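RmpD (Hexulose-6-phosphate synthase) (Streptococcus mutans, PDB 3EXR) is a TIM-barrel protein of the orotidine 5'-phosphate decarboxylase / HUMPS family, assembled from two chains. Local coordinates at residues Lys18-Ala23 with Ser46-Val51; Val25-Glu30 with Gly198-Lys203; Ile61-Lys66 with Lys76-Arg81; Met86-Ser91 with Pro95-Ala100; Glu113-Leu118 with Arg170-Gly175. All coordinates share one frame; numbering follows the deposited sequence.

Interaction 1: residues Lys18-Ala23 with Ser46-Val51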
# COMPACT_ATOMS: atom_id res chain seq x y z
N LYS A 18 6.77 11.03 16.14
CA LYS A 18 7.49 10.87 17.40
C LYS A 18 7.60 9.40 17.82
O LYS A 18 8.65 8.98 18.29
CB LYS A 18 6.84 11.72 18.51
CG LYS A 18 5.50 11.20 19.02
CD LYS A 18 4.87 12.18 20.00
CE LYS A 18 3.64 11.60 20.66
NZ LYS A 18 3.02 12.61 21.59
N GLY A 19 6.57 8.61 17.60
CA GLY A 19 6.64 7.20 18.03
C GLY A 19 7.68 6.41 17.25
O GLY A 19 8.43 5.58 17.80
N ALA A 20 7.73 6.66 15.93
CA ALA A 20 8.72 6.00 15.06
C ALA A 20 10.14 6.40 15.43
O ALA A 20 11.03 5.56 15.56
CB ALA A 20 8.48 6.35 13.59
N ILE A 21 10.37 7.70 15.62
CA ILE A 21 11.73 8.18 15.89
C ILE A 21 12.17 7.70 17.27
O ILE A 21 13.29 7.22 17.44
CB ILE A 21 11.81 9.71 15.75
CG1 ILE A 21 11.53 10.13 14.28
CG2 ILE A 21 13.18 10.23 16.22
CD1 ILE A 21 11.44 11.62 14.05
N THR A 22 11.27 7.78 18.24
CA THR A 22 11.66 7.37 19.60
C THR A 22 11.98 5.88 19.64
O THR A 22 12.96 5.48 20.24
CB THR A 22 10.60 7.76 20.62
OG1 THR A 22 10.49 9.18 20.65
CG2 THR A 22 10.98 7.33 22.02
N ALA A 23 11.16 5.08 18.98
CA ALA A 23 11.41 3.62 18.96
C ALA A 23 12.72 3.30 18.23
O ALA A 23 13.52 2.45 18.68
CB ALA A 23 10.25 2.88 18.33
N SER A 46 7.57 10.71 3.59
CA SER A 46 8.86 10.08 3.36
C SER A 46 10.01 10.78 4.07
O SER A 46 11.12 10.26 4.09
CB SER A 46 9.12 9.98 1.86
OG SER A 46 9.24 11.27 1.27
N GLU A 47 9.77 11.94 4.67
CA GLU A 47 10.86 12.62 5.35
C GLU A 47 11.42 11.72 6.49
O GLU A 47 12.61 11.74 6.77
CB GLU A 47 10.49 14.02 5.83
CG GLU A 47 11.68 14.77 6.44
CD GLU A 47 11.42 16.22 6.78
OE1 GLU A 47 10.27 16.61 7.07
OE2 GLU A 47 12.42 16.98 6.80
N LEU A 48 10.57 10.90 7.07
CA LEU A 48 10.99 9.94 8.08
C LEU A 48 12.17 9.10 7.58
O LEU A 48 13.12 8.82 8.35
CB LEU A 48 9.83 9.03 8.49
CG LEU A 48 10.15 7.86 9.44
CD1 LEU A 48 10.67 8.35 10.77
CD2 LEU A 48 8.93 6.99 9.65
N VAL A 49 12.12 8.68 6.32
CA VAL A 49 13.20 7.84 5.77
C VAL A 49 14.54 8.58 5.87
O VAL A 49 15.55 8.01 6.26
CB VAL A 49 12.92 7.42 4.30
CG1 VAL A 49 14.09 6.67 3.71
CG2 VAL A 49 11.66 6.57 4.23
N GLU A 50 14.51 9.85 5.50
CA GLU A 50 15.70 10.70 5.56
C GLU A 50 16.21 10.94 7.00
O GLU A 50 17.41 10.93 7.26
CB GLU A 50 15.42 12.02 4.84
CG GLU A 50 16.64 12.87 4.60
CD GLU A 50 16.42 14.02 3.61
OE1 GLU A 50 15.48 13.95 2.81
OE2 GLU A 50 17.23 14.97 3.63
N VAL A 51 15.29 11.12 7.94
CA VAL A 51 15.65 11.28 9.35
C VAL A 51 16.34 10.00 9.84
O VAL A 51 17.35 10.08 10.52
CB VAL A 51 14.42 11.61 10.21
CG1 VAL A 51 14.73 11.54 11.70
CG2 VAL A 51 13.86 13.00 9.82
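Ala20 is the first residue of Lys18-Ala23 to touch Ser46-Val51, its methyl group directed at the fork of Leu48. CB of Ala20 lies 4.0 Å from CD2 of Leu48 and 4.1 Å from CD1 of Leu48, so that the small side chain meets both branches at nearly equal range. Leu48 reaches this position because its CG stands anti to the backbone N (chi1 174°), which carries the two methyls across to the neighbouring helix.

One residue on, Ile21 continues the apolar seam. Its CB leaves the helix obliquely, and the longer branch closes the distance: CG1 of Ile21 comes to 4.0 Å from CD1 of Leu48, the two side chains running alongside each other in opposite senses. The end of the same branch goes further, CD1 of Ile21 meeting CG1 of Val51 at 4.0 Å, where the two side chains are nearly perpendicular. Ile21 thus bridges two residues one helical turn apart on the facing helix. Toward Leu48 the contact is buried, whereas Ile21 and Val51 lie nearer the surface. Cys40 of helix 38-44 packs against both Ala20 and Leu48 and extends the apolar cluster.

The axes of the two short helical segments run 11.1 Å apart at closest approach and differ in direction by only 19°. A few aliphatic groups thus cement a near-parallel packing of neighbouring helices, as in the outer layer of a TIM barrel, here helices 17-27 and 47-55.

Interaction 2: residues Val25-Glu30 with Gly198-Lys203; sequences VSVGNE and GITEAK
Val27 and Ile199 form the apolar part of this contact through one branch each: CG1 of Val27 lies 3.7 Å from CG2 of Ile199, and the two side chains cross obliquely. Val27 points its CB at the opposing segment, and CG1, held beside its own backbone N (chi1 -59°), is the methyl that makes the touch. The same CG1 of Val27 is 4.3 Å from CG2 of Thr200, a looser approach that places it near the methyls of two consecutive residues. Val10 of strand 7-12 packs on both Val27 and Thr200, while Pro205 and Ala209 of helix 205-220 close in on Val27 and Ile199 respectively.

The polar part is carried by a single water. It donates one hydrogen bond to OG of Ser26 at 2.7 Å and another to the carbonyl O of Thr200, also at 2.7 Å. Ser26 OG is in addition bonded to the carbonyl of Ala23, a turn earlier in its own helix. The water therefore ties a side chain of one segment to a main-chain carbonyl of the other, beside the apolar pair.

The contact lies in the C-terminal part of helix 17-27 and at helix 197-200, after which the backbone leaves helical angles at Glu201. Strand 192-195, which leads into helix 197-200, pairs with strand 7-12, which leads into helix 17-27; the two segments therefore meet at the seam where the eight-stranded TIM barrel closes.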
# COMPACT_ATOMS: atom_id res chain seq x y z
N VAL A 25 15.42 5.16 17.78
CA VAL A 25 16.58 5.54 18.59
C VAL A 25 16.82 4.54 19.73
O VAL A 25 17.96 4.26 20.08
CB VAL A 25 16.45 6.99 19.10
CG1 VAL A 25 17.56 7.33 20.13
CG2 VAL A 25 16.54 7.96 17.93
N SER A 26 15.74 3.97 20.28
CA SER A 26 15.85 3.02 21.40
C SER A 26 16.55 1.72 21.05
O SER A 26 17.15 1.11 21.93
CB SER A 26 14.48 2.73 22.03
OG SER A 26 13.67 1.89 21.22
N VAL A 27 16.41 1.26 19.80
CA VAL A 27 16.94 -0.04 19.38
C VAL A 27 17.95 -0.01 18.24
O VAL A 27 18.59 -1.02 17.95
CB VAL A 27 15.82 -1.06 18.99
CG1 VAL A 27 14.87 -1.32 20.12
CG2 VAL A 27 15.07 -0.65 17.74
N GLY A 28 18.10 1.13 17.59
CA GLY A 28 18.87 1.25 16.36
C GLY A 28 20.25 0.62 16.37
O GLY A 28 20.62 -0.10 15.46
N ASN A 29 21.00 0.87 17.43
CA ASN A 29 22.36 0.38 17.49
C ASN A 29 22.44 -1.14 17.58
O ASN A 29 23.48 -1.74 17.28
CB ASN A 29 23.09 1.01 18.68
CG ASN A 29 23.44 2.47 18.44
OD1 ASN A 29 23.35 2.98 17.30
ND2 ASN A 29 23.86 3.14 19.51
N GLU A 30 21.35 -1.76 18.01
CA GLU A 30 21.33 -3.19 18.26
C GLU A 30 20.77 -4.02 17.12
O GLU A 30 20.86 -5.25 17.16
CB GLU A 30 20.55 -3.49 19.53
CG GLU A 30 21.06 -2.76 20.77
CD GLU A 30 22.48 -3.15 21.16
OE1 GLU A 30 22.89 -4.31 20.94
OE2 GLU A 30 23.20 -2.26 21.71
N GLY A 198 7.13 -5.97 20.27
CA GLY A 198 7.72 -6.91 21.23
C GLY A 198 9.07 -6.44 21.72
O GLY A 198 9.40 -6.58 22.91
N ILE A 199 9.86 -5.86 20.83
CA ILE A 199 11.13 -5.28 21.23
C ILE A 199 11.05 -3.80 21.62
O ILE A 199 11.65 -3.39 22.61
CB ILE A 199 12.19 -5.52 20.14
CG1 ILE A 199 12.57 -7.00 20.09
CG2 ILE A 199 13.41 -4.71 20.39
CD1 ILE A 199 13.43 -7.33 18.95
N THR A 200 10.32 -2.99 20.87
CA THR A 200 10.39 -1.54 21.12
C THR A 200 9.56 -1.10 22.32
O THR A 200 9.82 -0.05 22.87
CB THR A 200 9.96 -0.71 19.89
OG1 THR A 200 8.62 -1.05 19.54
CG2 THR A 200 10.85 -0.99 18.70
N GLU A 201 8.61 -1.93 22.74
CA GLU A 201 7.82 -1.67 23.97
C GLU A 201 8.34 -2.42 25.18
O GLU A 201 7.70 -2.40 26.24
CB GLU A 201 6.35 -2.05 23.75
CG GLU A 201 5.65 -1.18 22.74
CD GLU A 201 4.19 -1.53 22.56
OE1 GLU A 201 3.69 -2.58 23.05
OE2 GLU A 201 3.50 -0.73 21.91
N ALA A 202 9.47 -3.10 25.04
CA ALA A 202 10.05 -3.85 26.16
C ALA A 202 10.60 -2.87 27.18
O ALA A 202 10.79 -1.69 26.87
CB ALA A 202 11.15 -4.83 25.69
N LYS A 203 10.84 -3.35 28.40
CA LYS A 203 11.32 -2.48 29.47
C LYS A 203 12.66 -1.87 29.07
O LYS A 203 12.88 -0.68 29.26
CB LYS A 203 11.44 -3.27 30.80
O HOH W 1 11.20 2.15 22.31

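Interaction 3: residues Ile61-Lys66 with Lys76-Arg81; sequences IVADTK and KNNAVR
Within the beta-alpha-beta unit of strand 60-67, helix 71-79 and strand 85-89, Asn78 lays its carboxamide over the small side chains of Ala63 and Thr65. These two residues, two apart on the strand, both turn CB toward the helix. The amide spans them: OD1 of Asn78 is 3.6 Å from CB of Ala63, and ND2 of Asn78 is 3.5 Å from CG2 of Thr65. The root of the side chain adds to the fit, with CB of Asn78 3.7 Å from CB of Ala63. These are van der Waals contacts between a polar group and methyls, buried between the strand and its helix. What ND2 of Asn78 bonds to lies on its own helix, the carbonyl of Val74; this intrahelical bond ties the amide back to the preceding turn.

Thr65 presents a methyl and not its hydroxyl because CG2 lies anti to its carbonyl carbon, beside the backbone N; OG1 of Thr65 makes a weak hydrogen bond with the carbonyl of Thr87 on the adjacent strand.

Asp64, between Ala63 and Thr65, directs its CB away from the helix. NZ of Lys66 reaches it in a salt bridge, 2.8 Å to OD1 of Asp64 on the syn lone pair and 2.8 Å to OD2 of Asp64. Thr87 and Thr38 give these polar groups further partners. From the second subunit, Leu42 of that chain packs on Thr65. With Asp64 turned to the side of the strand away from the helix, Ala63 and Thr65 supply the strand-to-following-helix packing of a beta-alpha unit in the TIM barrel.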
# COMPACT_ATOMS: atom_id res chain seq x y z
N ILE A 61 18.02 0.52 5.61
CA ILE A 61 16.74 1.19 5.85
C ILE A 61 15.72 0.74 4.81
O ILE A 61 16.00 0.74 3.62
CB ILE A 61 16.91 2.72 5.78
CG1 ILE A 61 17.81 3.21 6.90
CG2 ILE A 61 15.54 3.45 5.84
CD1 ILE A 61 18.10 4.63 6.88
N VAL A 62 14.54 0.35 5.29
CA VAL A 62 13.45 -0.14 4.48
C VAL A 62 12.34 0.91 4.48
O VAL A 62 11.96 1.41 5.54
CB VAL A 62 12.87 -1.44 5.06
CG1 VAL A 62 11.76 -1.99 4.17
CG2 VAL A 62 13.96 -2.49 5.24
N ALA A 63 11.91 1.29 3.27
CA ALA A 63 10.69 2.09 3.09
C ALA A 63 9.58 1.09 2.74
O ALA A 63 9.50 0.58 1.62
CB ALA A 63 10.87 3.11 1.98
N ASP A 64 8.69 0.85 3.70
CA ASP A 64 7.65 -0.16 3.55
C ASP A 64 6.42 0.48 2.91
O ASP A 64 5.43 0.70 3.57
CB ASP A 64 7.35 -0.77 4.91
CG ASP A 64 6.28 -1.83 4.90
OD1 ASP A 64 5.99 -2.46 3.87
OD2 ASP A 64 5.68 -2.08 5.97
N THR A 65 6.51 0.76 1.61
CA THR A 65 5.40 1.43 0.92
C THR A 65 4.33 0.47 0.41
O THR A 65 3.24 0.89 0.04
CB THR A 65 5.88 2.22 -0.30
OG1 THR A 65 6.55 1.34 -1.20
CG2 THR A 65 6.89 3.26 0.10
N LYS A 66 4.63 -0.83 0.34
CA LYS A 66 3.70 -1.83 -0.21
C LYS A 66 3.17 -1.33 -1.55
O LYS A 66 1.97 -1.41 -1.85
CB LYS A 66 2.59 -2.15 0.79
CG LYS A 66 3.14 -2.90 2.01
CD LYS A 66 2.05 -3.38 2.96
CE LYS A 66 2.58 -4.28 4.08
NZ LYS A 66 3.64 -3.64 4.94
N LYS A 76 11.82 5.87 -6.66
CA LYS A 76 12.65 7.09 -6.71
C LYS A 76 12.40 8.00 -5.52
O LYS A 76 13.35 8.49 -4.91
CB LYS A 76 12.49 7.86 -8.01
CG LYS A 76 13.45 9.05 -8.13
CD LYS A 76 13.15 9.93 -9.32
CE LYS A 76 14.36 10.81 -9.67
NZ LYS A 76 14.04 11.67 -10.86
N ASN A 77 11.14 8.24 -5.18
CA ASN A 77 10.83 9.11 -4.06
C ASN A 77 11.43 8.68 -2.74
O ASN A 77 11.86 9.52 -1.96
CB ASN A 77 9.32 9.28 -3.86
CG ASN A 77 8.67 10.17 -4.95
OD1 ASN A 77 9.36 10.88 -5.70
ND2 ASN A 77 7.33 10.14 -5.00
N ASN A 78 11.46 7.37 -2.48
CA ASN A 78 12.03 6.86 -1.24
C ASN A 78 13.53 6.63 -1.32
O ASN A 78 14.18 6.78 -0.31
CB ASN A 78 11.30 5.61 -0.78
CG ASN A 78 9.92 5.93 -0.26
OD1 ASN A 78 9.77 6.32 0.89
ND2 ASN A 78 8.93 5.82 -1.13
N ALA A 79 14.06 6.33 -2.50
CA ALA A 79 15.51 6.17 -2.69
C ALA A 79 16.23 7.50 -2.51
O ALA A 79 17.32 7.56 -1.93
CB ALA A 79 15.82 5.60 -4.06
N VAL A 80 15.64 8.60 -2.98
CA VAL A 80 16.29 9.89 -2.80
C VAL A 80 16.33 10.31 -1.33
O VAL A 80 17.17 11.10 -0.94
CB VAL A 80 15.68 11.01 -3.67
CG1 VAL A 80 15.79 10.66 -5.15
CG2 VAL A 80 14.25 11.30 -3.28
N ARG A 81 15.42 9.76 -0.51
CA ARG A 81 15.39 10.01 0.95
C ARG A 81 16.45 9.17 1.67
O ARG A 81 16.75 9.41 2.83
CB ARG A 81 14.00 9.67 1.52
CG ARG A 81 12.87 10.61 1.15
CD ARG A 81 13.00 11.93 1.84
NE ARG A 81 11.79 12.74 1.71
CZ ARG A 81 11.70 13.99 2.13
NH1 ARG A 81 12.74 14.61 2.64
NH2 ARG A 81 10.55 14.65 2.02

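Interaction 4: residues Met86-Ser91 with Pro95-Ala100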
# COMPACT_ATOMS: atom_id res chain seq x y z
N MET A 86 12.79 -1.30 -0.63
CA MET A 86 11.39 -0.88 -0.64
C MET A 86 10.50 -2.09 -0.87
O MET A 86 10.82 -2.98 -1.68
CB MET A 86 11.12 0.15 -1.74
CG MET A 86 9.76 0.79 -1.61
SD MET A 86 9.28 1.90 -2.92
CE MET A 86 8.80 0.79 -4.26
N THR A 87 9.35 -2.13 -0.19
CA THR A 87 8.37 -3.17 -0.45
C THR A 87 7.41 -2.83 -1.59
O THR A 87 6.94 -1.69 -1.75
CB THR A 87 7.56 -3.54 0.82
OG1 THR A 87 6.86 -2.40 1.31
CG2 THR A 87 8.48 -4.05 1.96
N CYS A 88 7.08 -3.87 -2.37
CA CYS A 88 5.94 -3.83 -3.28
C CYS A 88 4.98 -4.90 -2.82
O CYS A 88 5.41 -6.02 -2.45
CB CYS A 88 6.35 -4.18 -4.70
SG CYS A 88 7.13 -2.87 -5.64
N ILE A 89 3.69 -4.58 -2.83
CA ILE A 89 2.66 -5.57 -2.57
C ILE A 89 2.70 -6.61 -3.71
O ILE A 89 3.02 -6.29 -4.85
CB ILE A 89 1.26 -4.87 -2.40
CG1 ILE A 89 0.21 -5.84 -1.81
CG2 ILE A 89 0.78 -4.21 -3.68
CD1 ILE A 89 0.56 -6.28 -0.38
N CYS A 90 2.39 -7.86 -3.40
CA CYS A 90 2.50 -8.92 -4.39
C CYS A 90 1.51 -8.76 -5.55
O CYS A 90 1.68 -9.39 -6.59
CB CYS A 90 2.34 -10.29 -3.72
SG CYS A 90 0.83 -10.46 -2.73
N SER A 91 0.49 -7.94 -5.34
CA SER A 91 -0.52 -7.55 -6.35
C SER A 91 0.06 -6.71 -7.48
O SER A 91 -0.53 -6.61 -8.55
CB SER A 91 -1.62 -6.69 -5.69
OG SER A 91 -2.25 -7.33 -4.62
N PRO A 95 5.65 -5.31 -14.68
CA PRO A 95 6.17 -3.99 -15.09
C PRO A 95 6.34 -2.97 -13.94
O PRO A 95 7.36 -2.28 -13.87
CB PRO A 95 5.17 -3.52 -16.15
CG PRO A 95 4.60 -4.80 -16.70
CD PRO A 95 4.49 -5.70 -15.52
N THR A 96 5.37 -2.92 -13.04
CA THR A 96 5.47 -2.04 -11.87
C THR A 96 6.69 -2.42 -10.99
O THR A 96 7.48 -1.56 -10.56
CB THR A 96 4.19 -2.11 -11.05
OG1 THR A 96 3.12 -1.50 -11.78
CG2 THR A 96 4.34 -1.39 -9.72
N MET A 97 6.83 -3.72 -10.71
CA MET A 97 7.97 -4.18 -9.89
C MET A 97 9.32 -3.93 -10.57
O MET A 97 10.26 -3.49 -9.92
CB MET A 97 7.85 -5.66 -9.52
CG MET A 97 6.70 -5.99 -8.58
SD MET A 97 6.82 -7.71 -8.14
CE MET A 97 5.41 -7.92 -7.01
N LYS A 98 9.40 -4.17 -11.88
CA LYS A 98 10.64 -3.87 -12.61
C LYS A 98 10.94 -2.38 -12.60
O LYS A 98 12.10 -1.98 -12.43
CB LYS A 98 10.56 -4.34 -14.07
CG LYS A 98 10.85 -5.79 -14.29
CD LYS A 98 10.98 -6.06 -15.81
CE LYS A 98 11.19 -7.56 -16.10
NZ LYS A 98 10.48 -8.04 -17.36
N ALA A 99 9.93 -1.53 -12.78
CA ALA A 99 10.18 -0.09 -12.79
C ALA A 99 10.70 0.39 -11.43
O ALA A 99 11.58 1.24 -11.37
CB ALA A 99 8.91 0.69 -13.17
N ALA A 100 10.18 -0.21 -10.36
CA ALA A 100 10.58 0.14 -9.01
C ALA A 100 12.01 -0.32 -8.78
O ALA A 100 12.84 0.45 -8.28
CB ALA A 100 9.65 -0.51 -7.99
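Strand 86-89 and helix 95-100 run almost antiparallel, 173° between their directions, with their axes 9.8 Å apart at closest approach. They are the first strand and the helix of a beta-alpha-beta unit in the TIM barrel, completed by strand 113-117, and the chain turns between them within a few residues.

Ala100 lies at one end of the buried interface, where its methyl is met by two sulfur-containing side chains. CE of Met86 comes to 4.0 Å from CB of Ala100, brought round by the bend about the CG-SD bond (chi3 78°), while SG of Cys88 approaches the same CB of Ala100 at 4.2 Å. Ala75 of helix 71-79 packs on both Met86 and Ala100, linking this interface to the preceding helix.

Toward the start of the helix Met97 takes over. Its CG is 4.3 Å from CB of Cys88, and from there the chain runs on fully extended (chi3 179°) toward the end of the strand; Ile135 packs against it from a loop. The terminal methyl thus arrives among main-chain oxygens, CE of Met97 lying 3.6 Å from O of Ile89 and 4.0 Å from O of Cys90.

Interaction 5: residues Glu113-Leu118 with Arg170-Gly175; sequences EIQVEL and RVSVTG
Arg170 and Glu113 meet end-on, the guanidinium offering NH1 and NH2 to the two oxygens of the carboxylate, although the side chains as a whole are nearly perpendicular. The pair joins strands 113-117 and 170-174 of the TIM barrel, which are not neighbours in the sheet: strand 137-141 lies between them.

The two flat groups are turned 31° against each other and, consistent with this twist, the two bonds differ in shape. NH1 of Arg170 donates to OE2 of Glu113 at 3.0 Å in a nearly straight line (175°); OE2 lies in the guanidinium plane and accepts through its syn lone pair. NH2 of Arg170 reaches OE1 of Glu113 at 2.9 Å, more bent at 147°, with the donor still on the syn side but out of the carboxylate plane. The bend of Arg170 at chi3 swings its head round to Glu113, whose own chain is extended beyond CG. Ser136 and Gln137 bond NH2 of Arg170 and OE1 of Glu113, respectively, and Phe191 makes a cation-pi contact with Arg170, all of which should restrict the rotation of the ion pair.

Deeper in the barrel, NE2 of Gln115 stays 4.3 Å from OG of Ser172, and a water joins them. Gln137 accepts one bond from the amide nitrogen of Gln115; the other goes to the water, 2.9 Å from NE2 of Gln115, which in turn donates to OG of Ser172 at 2.8 Å.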
# COMPACT_ATOMS: atom_id res chain seq x y z
N GLU A 113 17.14 -2.48 -3.52
CA GLU A 113 16.39 -3.69 -3.80
C GLU A 113 14.90 -3.52 -3.52
O GLU A 113 14.51 -2.70 -2.66
CB GLU A 113 16.87 -4.83 -2.89
CG GLU A 113 18.25 -5.38 -3.18
CD GLU A 113 18.42 -6.77 -2.59
OE1 GLU A 113 17.58 -7.65 -2.87
OE2 GLU A 113 19.40 -6.96 -1.84
N ILE A 114 14.12 -4.34 -4.20
CA ILE A 114 12.69 -4.51 -3.96
C ILE A 114 12.45 -5.80 -3.17
O ILE A 114 13.16 -6.82 -3.34
CB ILE A 114 11.91 -4.49 -5.30
CG1 ILE A 114 12.21 -3.20 -6.07
CG2 ILE A 114 10.41 -4.68 -5.10
CD1 ILE A 114 11.90 -1.92 -5.36
N GLN A 115 11.46 -5.73 -2.28
CA GLN A 115 10.99 -6.88 -1.50
C GLN A 115 9.51 -7.05 -1.78
O GLN A 115 8.77 -6.08 -1.73
CB GLN A 115 11.17 -6.62 -0.00
CG GLN A 115 12.55 -6.17 0.46
CD GLN A 115 12.59 -5.95 1.96
OE1 GLN A 115 11.85 -5.10 2.46
NE2 GLN A 115 13.39 -6.77 2.68
N VAL A 116 9.07 -8.28 -2.00
CA VAL A 116 7.66 -8.57 -2.24
C VAL A 116 6.96 -8.94 -0.91
O VAL A 116 7.28 -9.94 -0.25
CB VAL A 116 7.44 -9.70 -3.23
CG1 VAL A 116 5.94 -9.87 -3.51
CG2 VAL A 116 8.16 -9.41 -4.55
N GLU A 117 5.97 -8.13 -0.56
CA GLU A 117 5.09 -8.35 0.58
C GLU A 117 3.98 -9.33 0.23
O GLU A 117 3.21 -9.09 -0.69
CB GLU A 117 4.51 -7.00 1.06
CG GLU A 117 5.43 -6.25 2.04
CD GLU A 117 5.42 -6.78 3.47
OE1 GLU A 117 4.76 -7.80 3.72
OE2 GLU A 117 6.06 -6.17 4.35
N LEU A 118 3.95 -10.45 0.93
CA LEU A 118 3.07 -11.58 0.61
C LEU A 118 1.77 -11.49 1.37
O LEU A 118 1.76 -11.65 2.60
CB LEU A 118 3.79 -12.90 0.88
CG LEU A 118 5.08 -13.13 0.09
CD1 LEU A 118 5.74 -14.41 0.54
CD2 LEU A 118 4.85 -13.21 -1.40
N ARG A 170 15.59 -14.72 -0.73
CA ARG A 170 15.95 -14.33 0.63
C ARG A 170 14.65 -13.96 1.32
O ARG A 170 14.02 -12.96 0.96
CB ARG A 170 16.96 -13.18 0.64
CG ARG A 170 18.42 -13.65 0.44
CD ARG A 170 19.35 -12.51 0.00
NE ARG A 170 18.91 -11.98 -1.29
CZ ARG A 170 18.89 -10.70 -1.64
NH1 ARG A 170 19.37 -9.75 -0.86
NH2 ARG A 170 18.39 -10.40 -2.82
N VAL A 171 14.23 -14.80 2.26
CA VAL A 171 12.93 -14.68 2.89
C VAL A 171 13.04 -14.02 4.27
O VAL A 171 13.83 -14.41 5.13
CB VAL A 171 12.24 -16.06 3.00
CG1 VAL A 171 10.92 -15.98 3.77
CG2 VAL A 171 12.02 -16.63 1.61
N SER A 172 12.26 -12.96 4.46
CA SER A 172 12.10 -12.36 5.76
C SER A 172 10.81 -12.89 6.37
O SER A 172 9.82 -13.08 5.66
CB SER A 172 11.97 -10.84 5.64
OG SER A 172 13.14 -10.27 5.17
N VAL A 173 10.82 -13.15 7.69
CA VAL A 173 9.60 -13.56 8.36
C VAL A 173 9.20 -12.52 9.41
O VAL A 173 10.05 -11.83 9.98
CB VAL A 173 9.71 -14.98 9.00
CG1 VAL A 173 9.93 -16.06 7.98
CG2 VAL A 173 10.82 -15.01 10.03
N THR A 174 7.90 -12.43 9.66
CA THR A 174 7.37 -11.53 10.68
C THR A 174 6.15 -12.12 11.32
O THR A 174 5.43 -12.90 10.68
CB THR A 174 7.05 -10.15 10.07
OG1 THR A 174 6.76 -9.23 11.13
CG2 THR A 174 5.85 -10.18 9.16
N GLY A 175 5.94 -11.79 12.60
CA GLY A 175 4.83 -12.33 13.39
C GLY A 175 5.27 -13.49 14.26
O GLY A 175 5.95 -14.38 13.78
O HOH W 2 12.99 -7.51 5.46

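Interactions 3, 4 and 5 all rest on the barrel sheet, whereas 1 and 2 join helices of the outer layer and share helix 17-27. Interactions 3 and 4 both bury a strand against its following helix, but 3 sets a carboxamide against methyls where 4 packs methionine, cysteine and alanine. Interaction 5, closest to the centre of the chain, bridges two strands separated by one other, with an ion pair and a water. Aliphatic packing is all there is to the partly buried interaction 1; buried interaction 2 adds a water. Salt-bridged Glu50 and Arg81 connect interactions 1 and 3, Thr87 bonds to Asp64 between 3 and 4, and backbone pairing of Cys88 with Gln115 joins 4 to 5.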